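Local coordinates for protein cytokinin riboside 5'-monophosphate phosphoribohydrolase (Streptomyces coelicolor, PDB 5ZI9) that belongs to the SLOG clan of enzymes with a Rossmann-like fold, a parallel sheet flanked by helices, and is assembled here from six copies, at residues L71-S76 with Y166-V171; L133-P138 with R154-R159; E63-L68 with K160-K165. All coordinates share one frame; numbering follows the deposited sequence.

Contact 1: L71-S76 with Y166-V171; sequences LPPAIS and YAQGFV
The carbonyl oxygen of Ala-74 is approached twice from segment 166-171. The N-H of Gln-168 donates to Ala-74 O over 2.9 Å, and the CA of Ala-167 adds a weaker C-H...O contact to the same oxygen at 3.3 Å. At Gln-168 the chain turns a corner, and beyond it Ser-76 pairs in parallel with Phe-170, flanked by two backbone bonds. Ser-76 N donates to Gly-169 O at 3.1 Å, and Val-171 N returns a bond to Ser-76 O at 3.2 Å.

The side chains sort onto two surfaces. On one, Ser-76 CB rests 3.8 Å from Phe-170 CE1, while Ser-76 OG bonds to the backbone oxygen of Phe-163 in the helix before the second strand. On the other, Ile-75 has CG1 beside its backbone N (chi1 -68°), and a second turn at chi2 (-63°) completes the placing of its tip. Together they bring Ile-75 CD1 to within 3.4 Å of Gly-169 N, and Ile-75 CG2 meets Val-171 CG2 at 3.7 Å. Val-246 of helix 239-249 packs on both of these branched residues. Gln-168 bends at chi2, laying its OE1 against Pro-73 CB at 3.5 Å.

Strand 74-78 is flanked by 106-109 and 167-172, and the strand order reverses its direction of growth here: this is the topological switch point of a Rossmann-like parallel sheet.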
loop_
_atom_site.group_PDB
_atom_site.type_symbol
_atom_site.label_atom_id
_atom_site.label_comp_id
_atom_site.label_asym_id
_atom_site.label_seq_id
_atom_site.Cartn_x
_atom_site.Cartn_y
_atom_site.Cartn_z
ATOM N N LEU B 71 -19.790 -13.678 3.837
ATOM C CA LEU B 71 -20.322 -14.835 3.134
ATOM C C LEU B 71 -20.299 -16.003 4.070
ATOM O O LEU B 71 -19.310 -16.178 4.759
ATOM C CB LEU B 71 -19.456 -15.222 1.936
ATOM C CG LEU B 71 -19.938 -14.907 0.529
ATOM C CD1 LEU B 71 -19.345 -15.925 -0.433
ATOM C CD2 LEU B 71 -21.449 -14.878 0.381
ATOM N N PRO B 72 -21.372 -16.810 4.104
ATOM C CA PRO B 72 -21.307 -18.097 4.819
ATOM C C PRO B 72 -20.609 -19.143 3.964
ATOM O O PRO B 72 -20.230 -18.840 2.851
ATOM C CB PRO B 72 -22.784 -18.453 5.006
ATOM C CG PRO B 72 -23.440 -17.865 3.815
ATOM C CD PRO B 72 -22.731 -16.554 3.593
ATOM N N PRO B 73 -20.431 -20.364 4.472
ATOM C CA PRO B 73 -19.874 -21.473 3.717
ATOM C C PRO B 73 -20.512 -21.634 2.351
ATOM O O PRO B 73 -21.745 -21.597 2.265
ATOM C CB PRO B 73 -20.244 -22.658 4.584
ATOM C CG PRO B 73 -20.154 -22.133 5.964
ATOM C CD PRO B 73 -20.417 -20.651 5.914
ATOM N N ALA B 74 -19.701 -21.794 1.296
ATOM C CA ALA B 74 -20.247 -21.832 -0.064
ATOM C C ALA B 74 -19.677 -22.924 -0.897
ATOM O O ALA B 74 -18.663 -23.500 -0.546
ATOM C CB ALA B 74 -20.004 -20.514 -0.763
ATOM N N ILE B 75 -20.360 -23.199 -2.001
ATOM C CA ILE B 75 -19.874 -24.083 -3.055
ATOM C C ILE B 75 -19.870 -23.288 -4.361
ATOM O O ILE B 75 -20.794 -22.554 -4.628
ATOM C CB ILE B 75 -20.778 -25.322 -3.195
ATOM C CG1 ILE B 75 -20.655 -26.215 -1.959
ATOM C CG2 ILE B 75 -20.504 -26.090 -4.487
ATOM C CD1 ILE B 75 -19.287 -26.798 -1.705
ATOM N N SER B 76 -18.829 -23.440 -5.160
ATOM C CA SER B 76 -18.727 -22.706 -6.416
ATOM C C SER B 76 -19.155 -23.617 -7.544
ATOM O O SER B 76 -18.609 -24.710 -7.679
ATOM C CB SER B 76 -17.309 -22.187 -6.668
ATOM O OG SER B 76 -17.044 -21.054 -5.868
ATOM N N TYR B 166 -13.570 -18.611 -1.048
ATOM C CA TYR B 166 -14.883 -18.504 -0.382
ATOM C C TYR B 166 -15.695 -19.776 -0.516
ATOM O O TYR B 166 -16.821 -19.832 -0.013
ATOM C CB TYR B 166 -15.683 -17.285 -0.889
ATOM C CG TYR B 166 -15.027 -16.020 -0.482
ATOM C CD1 TYR B 166 -15.223 -15.491 0.775
ATOM C CD2 TYR B 166 -14.116 -15.371 -1.337
ATOM C CE1 TYR B 166 -14.581 -14.337 1.170
ATOM C CE2 TYR B 166 -13.431 -14.227 -0.928
ATOM C CZ TYR B 166 -13.683 -13.720 0.311
ATOM O OH TYR B 166 -13.026 -12.615 0.711
ATOM N N ALA B 167 -15.149 -20.784 -1.194
ATOM C CA ALA B 167 -15.840 -22.047 -1.378
ATOM C C ALA B 167 -15.125 -23.188 -0.643
ATOM O O ALA B 167 -13.950 -23.068 -0.285
ATOM C CB ALA B 167 -15.992 -22.358 -2.850
ATOM N N GLN B 168 -15.868 -24.267 -0.383
ATOM C CA GLN B 168 -15.305 -25.525 0.096
ATOM C C GLN B 168 -15.424 -26.655 -0.887
ATOM O O GLN B 168 -15.051 -27.766 -0.547
ATOM C CB GLN B 168 -15.920 -25.954 1.423
ATOM C CG GLN B 168 -15.440 -25.126 2.601
ATOM C CD GLN B 168 -16.472 -24.112 2.980
ATOM O OE1 GLN B 168 -17.495 -24.500 3.568
ATOM N NE2 GLN B 168 -16.262 -22.821 2.600
ATOM N N GLY B 169 -15.892 -26.396 -2.102
ATOM C CA GLY B 169 -15.871 -27.425 -3.121
ATOM C C GLY B 169 -16.428 -26.895 -4.414
ATOM O O GLY B 169 -17.027 -25.800 -4.449
ATOM N N PHE B 170 -16.209 -27.667 -5.484
ATOM C CA PHE B 170 -16.751 -27.331 -6.804
ATOM C C PHE B 170 -17.773 -28.364 -7.242
ATOM O O PHE B 170 -17.620 -29.562 -7.001
ATOM C CB PHE B 170 -15.676 -27.266 -7.902
ATOM C CG PHE B 170 -14.824 -26.033 -7.887
ATOM C CD1 PHE B 170 -14.820 -25.127 -6.823
ATOM C CD2 PHE B 170 -13.937 -25.816 -8.919
ATOM C CE1 PHE B 170 -14.010 -24.012 -6.832
ATOM C CE2 PHE B 170 -13.108 -24.705 -8.916
ATOM C CZ PHE B 170 -13.145 -23.808 -7.880
ATOM N N VAL B 171 -18.801 -27.873 -7.919
ATOM C CA VAL B 171 -19.661 -28.723 -8.688
ATOM C C VAL B 171 -19.620 -28.210 -10.126
ATOM O O VAL B 171 -19.782 -27.028 -10.387
ATOM C CB VAL B 171 -21.105 -28.700 -8.188
ATOM C CG1 VAL B 171 -21.899 -29.740 -8.941
ATOM C CG2 VAL B 171 -21.161 -28.979 -6.711
#

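Contact 2: L133-P138 with R154-R159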
loop_
_atom_site.group_PDB
_atom_site.type_symbol
_atom_site.label_atom_id
_atom_site.label_comp_id
_atom_site.label_asym_id
_atom_site.label_seq_id
_atom_site.Cartn_x
_atom_site.Cartn_y
_atom_site.Cartn_z
ATOM N N LEU B 133 -20.077 -13.756 -9.403
ATOM C CA LEU B 133 -18.789 -13.081 -9.584
ATOM C C LEU B 133 -18.565 -12.948 -11.064
ATOM O O LEU B 133 -18.126 -13.887 -11.697
ATOM C CB LEU B 133 -17.642 -13.892 -8.957
ATOM C CG LEU B 133 -17.802 -14.362 -7.500
ATOM C CD1 LEU B 133 -16.554 -15.061 -7.055
ATOM C CD2 LEU B 133 -18.110 -13.243 -6.516
ATOM N N GLY B 134 -18.903 -11.794 -11.620
ATOM C CA GLY B 134 -18.778 -11.557 -13.059
ATOM C C GLY B 134 -17.376 -11.225 -13.533
ATOM O O GLY B 134 -16.464 -10.991 -12.739
ATOM N N ILE B 135 -17.211 -11.195 -14.836
ATOM C CA ILE B 135 -15.962 -10.815 -15.409
ATOM C C ILE B 135 -16.255 -9.975 -16.642
ATOM O O ILE B 135 -17.160 -10.287 -17.431
ATOM C CB ILE B 135 -15.070 -12.071 -15.729
ATOM C CG1 ILE B 135 -13.590 -11.681 -15.916
ATOM C CG2 ILE B 135 -15.537 -12.816 -16.964
ATOM C CD1 ILE B 135 -12.876 -11.343 -14.615
ATOM N N GLU B 136 -15.469 -8.925 -16.825
ATOM C CA GLU B 136 -15.541 -8.103 -18.029
ATOM C C GLU B 136 -15.358 -8.960 -19.281
ATOM O O GLU B 136 -14.477 -9.777 -19.335
ATOM C CB GLU B 136 -14.417 -7.050 -17.986
ATOM C CG GLU B 136 -14.418 -6.083 -19.149
ATOM C CD GLU B 136 -13.226 -5.158 -19.172
ATOM O OE1 GLU B 136 -12.300 -5.205 -18.292
ATOM O OE2 GLU B 136 -13.210 -4.385 -20.131
ATOM N N LEU B 137 -16.196 -8.746 -20.283
ATOM C CA LEU B 137 -16.125 -9.413 -21.575
ATOM C C LEU B 137 -16.185 -8.355 -22.676
ATOM O O LEU B 137 -16.601 -7.204 -22.436
ATOM C CB LEU B 137 -17.330 -10.304 -21.702
ATOM C CG LEU B 137 -17.400 -11.501 -20.786
ATOM C CD1 LEU B 137 -18.765 -12.196 -20.902
ATOM C CD2 LEU B 137 -16.298 -12.478 -21.153
ATOM N N PRO B 138 -15.784 -8.727 -23.900
ATOM C CA PRO B 138 -15.732 -7.754 -24.980
ATOM C C PRO B 138 -17.115 -7.435 -25.570
ATOM O O PRO B 138 -17.246 -6.502 -26.347
ATOM C CB PRO B 138 -14.815 -8.414 -25.993
ATOM C CG PRO B 138 -14.986 -9.868 -25.742
ATOM C CD PRO B 138 -15.164 -10.001 -24.281
ATOM N N ARG B 154 -12.698 -6.994 -13.082
ATOM C CA ARG B 154 -11.993 -6.753 -14.325
ATOM C C ARG B 154 -10.680 -7.497 -14.490
ATOM O O ARG B 154 -10.223 -7.707 -15.629
ATOM C CB ARG B 154 -11.947 -5.261 -14.667
ATOM C CG ARG B 154 -11.200 -4.391 -13.721
ATOM C CD ARG B 154 -11.990 -3.161 -13.326
ATOM N NE ARG B 154 -11.931 -3.072 -11.868
ATOM C CZ ARG B 154 -11.932 -1.954 -11.146
ATOM N NH1 ARG B 154 -11.901 -2.053 -9.808
ATOM N NH2 ARG B 154 -11.974 -0.746 -11.726
ATOM N N TYR B 155 -10.144 -8.019 -13.399
ATOM C CA TYR B 155 -8.993 -8.898 -13.483
ATOM C C TYR B 155 -9.344 -10.368 -13.242
ATOM O O TYR B 155 -9.645 -10.776 -12.135
ATOM C CB TYR B 155 -7.915 -8.447 -12.519
ATOM C CG TYR B 155 -7.560 -7.009 -12.715
ATOM C CD1 TYR B 155 -6.811 -6.603 -13.800
ATOM C CD2 TYR B 155 -8.013 -6.045 -11.823
ATOM C CE1 TYR B 155 -6.514 -5.277 -13.985
ATOM C CE2 TYR B 155 -7.716 -4.711 -11.997
ATOM C CZ TYR B 155 -6.967 -4.333 -13.083
ATOM O OH TYR B 155 -6.674 -3.007 -13.288
ATOM N N PHE B 156 -9.273 -11.137 -14.316
ATOM C CA PHE B 156 -9.437 -12.588 -14.356
ATOM C C PHE B 156 -8.861 -13.348 -13.163
ATOM O O PHE B 156 -9.503 -14.213 -12.564
ATOM C CB PHE B 156 -8.743 -13.074 -15.628
ATOM C CG PHE B 156 -9.209 -14.411 -16.104
ATOM C CD1 PHE B 156 -10.499 -14.571 -16.700
ATOM C CD2 PHE B 156 -8.369 -15.534 -16.013
ATOM C CE1 PHE B 156 -10.936 -15.819 -17.169
ATOM C CE2 PHE B 156 -8.817 -16.790 -16.482
ATOM C CZ PHE B 156 -10.089 -16.925 -17.056
ATOM N N PHE B 157 -7.633 -12.990 -12.826
ATOM C CA PHE B 157 -6.823 -13.699 -11.855
ATOM C C PHE B 157 -7.149 -13.316 -10.454
ATOM O O PHE B 157 -6.887 -14.044 -9.533
ATOM C CB PHE B 157 -5.379 -13.467 -12.196
ATOM C CG PHE B 157 -5.036 -14.071 -13.520
ATOM C CD1 PHE B 157 -4.648 -15.417 -13.592
ATOM C CD2 PHE B 157 -5.206 -13.353 -14.728
ATOM C CE1 PHE B 157 -4.357 -16.003 -14.814
ATOM C CE2 PHE B 157 -4.936 -13.954 -15.944
ATOM C CZ PHE B 157 -4.496 -15.272 -15.977
ATOM N N VAL B 158 -7.767 -12.170 -10.296
ATOM C CA VAL B 158 -8.358 -11.824 -9.026
ATOM C C VAL B 158 -9.598 -12.682 -8.844
ATOM O O VAL B 158 -9.753 -13.318 -7.819
ATOM C CB VAL B 158 -8.702 -10.334 -8.938
ATOM C CG1 VAL B 158 -9.349 -10.039 -7.607
ATOM C CG2 VAL B 158 -7.420 -9.511 -9.061
ATOM N N ARG B 159 -10.457 -12.732 -9.850
ATOM C CA ARG B 159 -11.666 -13.536 -9.718
ATOM C C ARG B 159 -11.382 -15.006 -9.440
ATOM O O ARG B 159 -12.076 -15.618 -8.642
ATOM C CB ARG B 159 -12.574 -13.427 -10.924
ATOM C CG ARG B 159 -13.921 -14.092 -10.677
ATOM C CD ARG B 159 -14.865 -13.941 -11.841
ATOM N NE ARG B 159 -14.501 -14.812 -12.953
ATOM C CZ ARG B 159 -15.338 -15.232 -13.881
ATOM N NH1 ARG B 159 -14.893 -16.027 -14.818
ATOM N NH2 ARG B 159 -16.623 -14.874 -13.894
HETATM O O HOH W 1 -10.798 -7.513 -18.209
#
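Ile-135 sets its CB over one face of the Arg-159 guanidinium, 3.6 Å above the plane and over its centre, and the two side chains cross at about a right angle. This is strand-on-helix packing in a Rossmann-like fold: strand 130-135 of the parallel sheet meets the opening turn of helix 156-165, which follows the neighbouring strand 149-153.

Arg-159 leaves its helix with CG anti to the backbone N and kinks at chi3 (75°), which turns the guanidinium alongside Leu-133 to Ile-135. There Arg-159 NH2 donates to Leu-133 O at 2.8 Å; the acceptor stands 16° out of the guanidinium plane, whereas the donor lies in the carbonyl plane. Leu-133 CB touches the aliphatic part, 4.0 Å from Arg-159 CD. The arginine is thus held by one polar bond at its edge and by hydrocarbon over a face.

The CG1-CD1 arm of Ile-135 runs to the start of the helix. Ile-135 CD1 reaches Phe-156 N at 3.6 Å, and Ile-135 CG1 comes to the edge of the Phe-156 ring, 4.3 Å from Phe-156 CD1.

Glu-136 and Arg-154 cross without pairing their charges: Glu-136 OE1 also bonds Thr-33 of a third subunit, and Arg-154 NH2 forms a salt bridge with Glu-63 of a fourth. A water joins Glu-136 OE1 (2.8 Å) to the backbone Arg-154 O (2.7 Å).

Contact 3: E63-L68 with K160-K165; sequences EGFGTL and KMMFVK
The ring of Phe-65 has the end of Lys-165 over one face and the methyl of Met-161 at its edge, while the methyl of Met-162 comes in obliquely. Lys-165 NZ lies 4.2 Å from the centroid of the Phe-65 ring, only 14° off the normal, in a cation-pi contact. Lys-165 CE adds a CH-pi contact, 4.0 Å from the same centroid. CG of Lys-165 is anti to the backbone N (chi1 -176°), which carries the chain out from its helix before the bends at chi3 and chi4 set CE and NZ over the face.

Met-161 CE touches Phe-65 CZ at 3.3 Å, nearly in the ring plane. The Met-162 and Phe-65 side chains cross at about a right angle, with Met-162 CE 3.4 Å from Phe-65 CE1 and the sulfur in an oblique Met-aromatic contact. Met-162 also meets residues on either side of Phe-65 in sequence: Met-162 CE lies 4.2 Å from Gly-64 CA, and Met-162 SD the same distance from Leu-68 CD1.

Here helix 50-67 runs beside helix 156-165; the axes of 63-67 and 160-165 come within 11.3 Å and their directions differ by 30°. At that spacing the long, flexible methionine and lysine chains bridge the interval, and no hydrogen bond links the two segments.

The lysine is the exception to this apolar character. Its NZ also forms a salt bridge with Asp-50 of a second subunit, so the positive charge is probably shared between that carboxylate and the aromatic face, coupling helix packing to subunit assembly.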
loop_
_atom_site.group_PDB
_atom_site.type_symbol
_atom_site.label_atom_id
_atom_site.label_comp_id
_atom_site.label_asym_id
_atom_site.label_seq_id
_atom_site.Cartn_x
_atom_site.Cartn_y
_atom_site.Cartn_z
ATOM N N GLU B 63 -11.678 -4.751 -2.755
ATOM C CA GLU B 63 -13.120 -4.607 -2.977
ATOM C C GLU B 63 -13.800 -5.948 -2.869
ATOM O O GLU B 63 -14.853 -6.068 -2.249
ATOM C CB GLU B 63 -13.389 -4.000 -4.341
ATOM C CG GLU B 63 -13.195 -2.496 -4.379
ATOM C CD GLU B 63 -12.584 -1.939 -5.664
ATOM O OE1 GLU B 63 -12.850 -2.461 -6.773
ATOM O OE2 GLU B 63 -11.827 -0.955 -5.534
ATOM N N GLY B 64 -13.185 -6.964 -3.458
ATOM C CA GLY B 64 -13.672 -8.329 -3.336
ATOM C C GLY B 64 -13.819 -8.785 -1.893
ATOM O O GLY B 64 -14.890 -9.180 -1.496
ATOM N N PHE B 65 -12.766 -8.701 -1.097
ATOM C CA PHE B 65 -12.815 -9.196 0.262
ATOM C C PHE B 65 -13.803 -8.438 1.130
ATOM O O PHE B 65 -14.313 -8.954 2.118
ATOM C CB PHE B 65 -11.453 -9.059 0.887
ATOM C CG PHE B 65 -10.394 -9.899 0.250
ATOM C CD1 PHE B 65 -10.710 -10.887 -0.655
ATOM C CD2 PHE B 65 -9.058 -9.721 0.603
ATOM C CE1 PHE B 65 -9.721 -11.680 -1.197
ATOM C CE2 PHE B 65 -8.082 -10.514 0.060
ATOM C CZ PHE B 65 -8.415 -11.488 -0.832
ATOM N N GLY B 66 -14.005 -7.182 0.782
ATOM C CA GLY B 66 -14.883 -6.310 1.494
ATOM C C GLY B 66 -16.291 -6.734 1.198
ATOM O O GLY B 66 -17.072 -6.839 2.139
ATOM N N THR B 67 -16.628 -6.994 -0.070
ATOM C CA THR B 67 -18.003 -7.295 -0.362
ATOM C C THR B 67 -18.338 -8.745 -0.048
ATOM O O THR B 67 -19.492 -9.053 0.090
ATOM C CB THR B 67 -18.491 -6.898 -1.795
ATOM O OG1 THR B 67 -18.296 -7.965 -2.699
ATOM C CG2 THR B 67 -17.865 -5.580 -2.351
ATOM N N LEU B 68 -17.352 -9.626 0.074
ATOM C CA LEU B 68 -17.605 -11.020 0.409
ATOM C C LEU B 68 -17.238 -11.321 1.864
ATOM O O LEU B 68 -17.091 -12.465 2.234
ATOM C CB LEU B 68 -16.836 -11.921 -0.548
ATOM C CG LEU B 68 -17.202 -11.719 -2.031
ATOM C CD1 LEU B 68 -16.218 -12.444 -2.934
ATOM C CD2 LEU B 68 -18.607 -12.181 -2.357
ATOM N N LYS B 160 -10.368 -15.566 -10.079
ATOM C CA LYS B 160 -9.998 -16.996 -9.871
ATOM C C LYS B 160 -9.762 -17.368 -8.430
ATOM O O LYS B 160 -10.085 -18.457 -7.996
ATOM C CB LYS B 160 -8.705 -17.307 -10.615
ATOM C CG LYS B 160 -8.937 -17.899 -11.957
ATOM C CD LYS B 160 -7.596 -18.060 -12.628
ATOM C CE LYS B 160 -7.622 -19.002 -13.827
ATOM N NZ LYS B 160 -8.961 -19.487 -14.275
ATOM N N MET B 161 -9.143 -16.463 -7.715
ATOM C CA MET B 161 -8.841 -16.728 -6.352
ATOM C C MET B 161 -10.080 -16.617 -5.469
ATOM O O MET B 161 -10.148 -17.289 -4.457
ATOM C CB MET B 161 -7.698 -15.851 -5.882
ATOM C CG MET B 161 -8.040 -14.702 -4.978
ATOM S SD MET B 161 -7.560 -15.179 -3.327
ATOM C CE MET B 161 -6.825 -13.680 -2.755
ATOM N N MET B 162 -11.072 -15.821 -5.849
ATOM C CA MET B 162 -12.309 -15.700 -5.053
ATOM C C MET B 162 -13.188 -17.000 -5.069
ATOM O O MET B 162 -13.868 -17.361 -4.073
ATOM C CB MET B 162 -13.135 -14.527 -5.558
ATOM C CG MET B 162 -12.397 -13.196 -5.639
ATOM S SD MET B 162 -12.214 -12.391 -4.067
ATOM C CE MET B 162 -10.873 -11.253 -4.413
ATOM N N PHE B 163 -13.146 -17.696 -6.207
ATOM C CA PHE B 163 -13.860 -18.948 -6.409
ATOM C C PHE B 163 -13.374 -19.997 -5.455
ATOM O O PHE B 163 -14.158 -20.803 -5.035
ATOM C CB PHE B 163 -13.696 -19.492 -7.840
ATOM C CG PHE B 163 -14.573 -18.827 -8.876
ATOM C CD1 PHE B 163 -15.946 -18.739 -8.689
ATOM C CD2 PHE B 163 -14.043 -18.351 -10.071
ATOM C CE1 PHE B 163 -16.768 -18.163 -9.638
ATOM C CE2 PHE B 163 -14.861 -17.774 -11.022
ATOM C CZ PHE B 163 -16.223 -17.682 -10.810
ATOM N N VAL B 164 -12.089 -20.004 -5.124
ATOM C CA VAL B 164 -11.533 -21.000 -4.176
ATOM C C VAL B 164 -11.593 -20.584 -2.722
ATOM O O VAL B 164 -11.957 -21.353 -1.869
ATOM C CB VAL B 164 -10.095 -21.338 -4.539
ATOM C CG1 VAL B 164 -9.513 -22.345 -3.554
ATOM C CG2 VAL B 164 -10.080 -21.898 -5.968
ATOM N N LYS B 165 -11.239 -19.345 -2.463
ATOM C CA LYS B 165 -11.148 -18.802 -1.117
ATOM C C LYS B 165 -12.462 -18.856 -0.356
ATOM O O LYS B 165 -12.460 -19.053 0.854
ATOM C CB LYS B 165 -10.645 -17.339 -1.194
ATOM C CG LYS B 165 -10.402 -16.663 0.162
ATOM C CD LYS B 165 -9.946 -15.209 0.017
ATOM C CE LYS B 165 -10.493 -14.317 1.123
ATOM N NZ LYS B 165 -9.472 -14.098 2.171
#

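Overall arrangement
All three contacts are largely buried, yet their chemistry changes with position. Contact 1 joins two neighbouring strands within the sheet and relies on backbone hydrogen bonds. Contacts 2 and 3 both use helix 156-165: its first turn in contact 2, where charged groups and a water gather, and its later turns in contact 3, where methionines and a lysine pack on an aromatic ring without hydrogen bonds; other subunits reach both. The same helix leads directly into strand 167-172 of contact 1, and helix 50-67 leads into strand 74-78. Tyr-166 packs on Phe-65 and Leu-68, connecting contacts 1 and 3, whereas Leu-133 packs on Met-162 and Leu-68, connecting contacts 2 and 3. Contacts 1 and 2 do not touch.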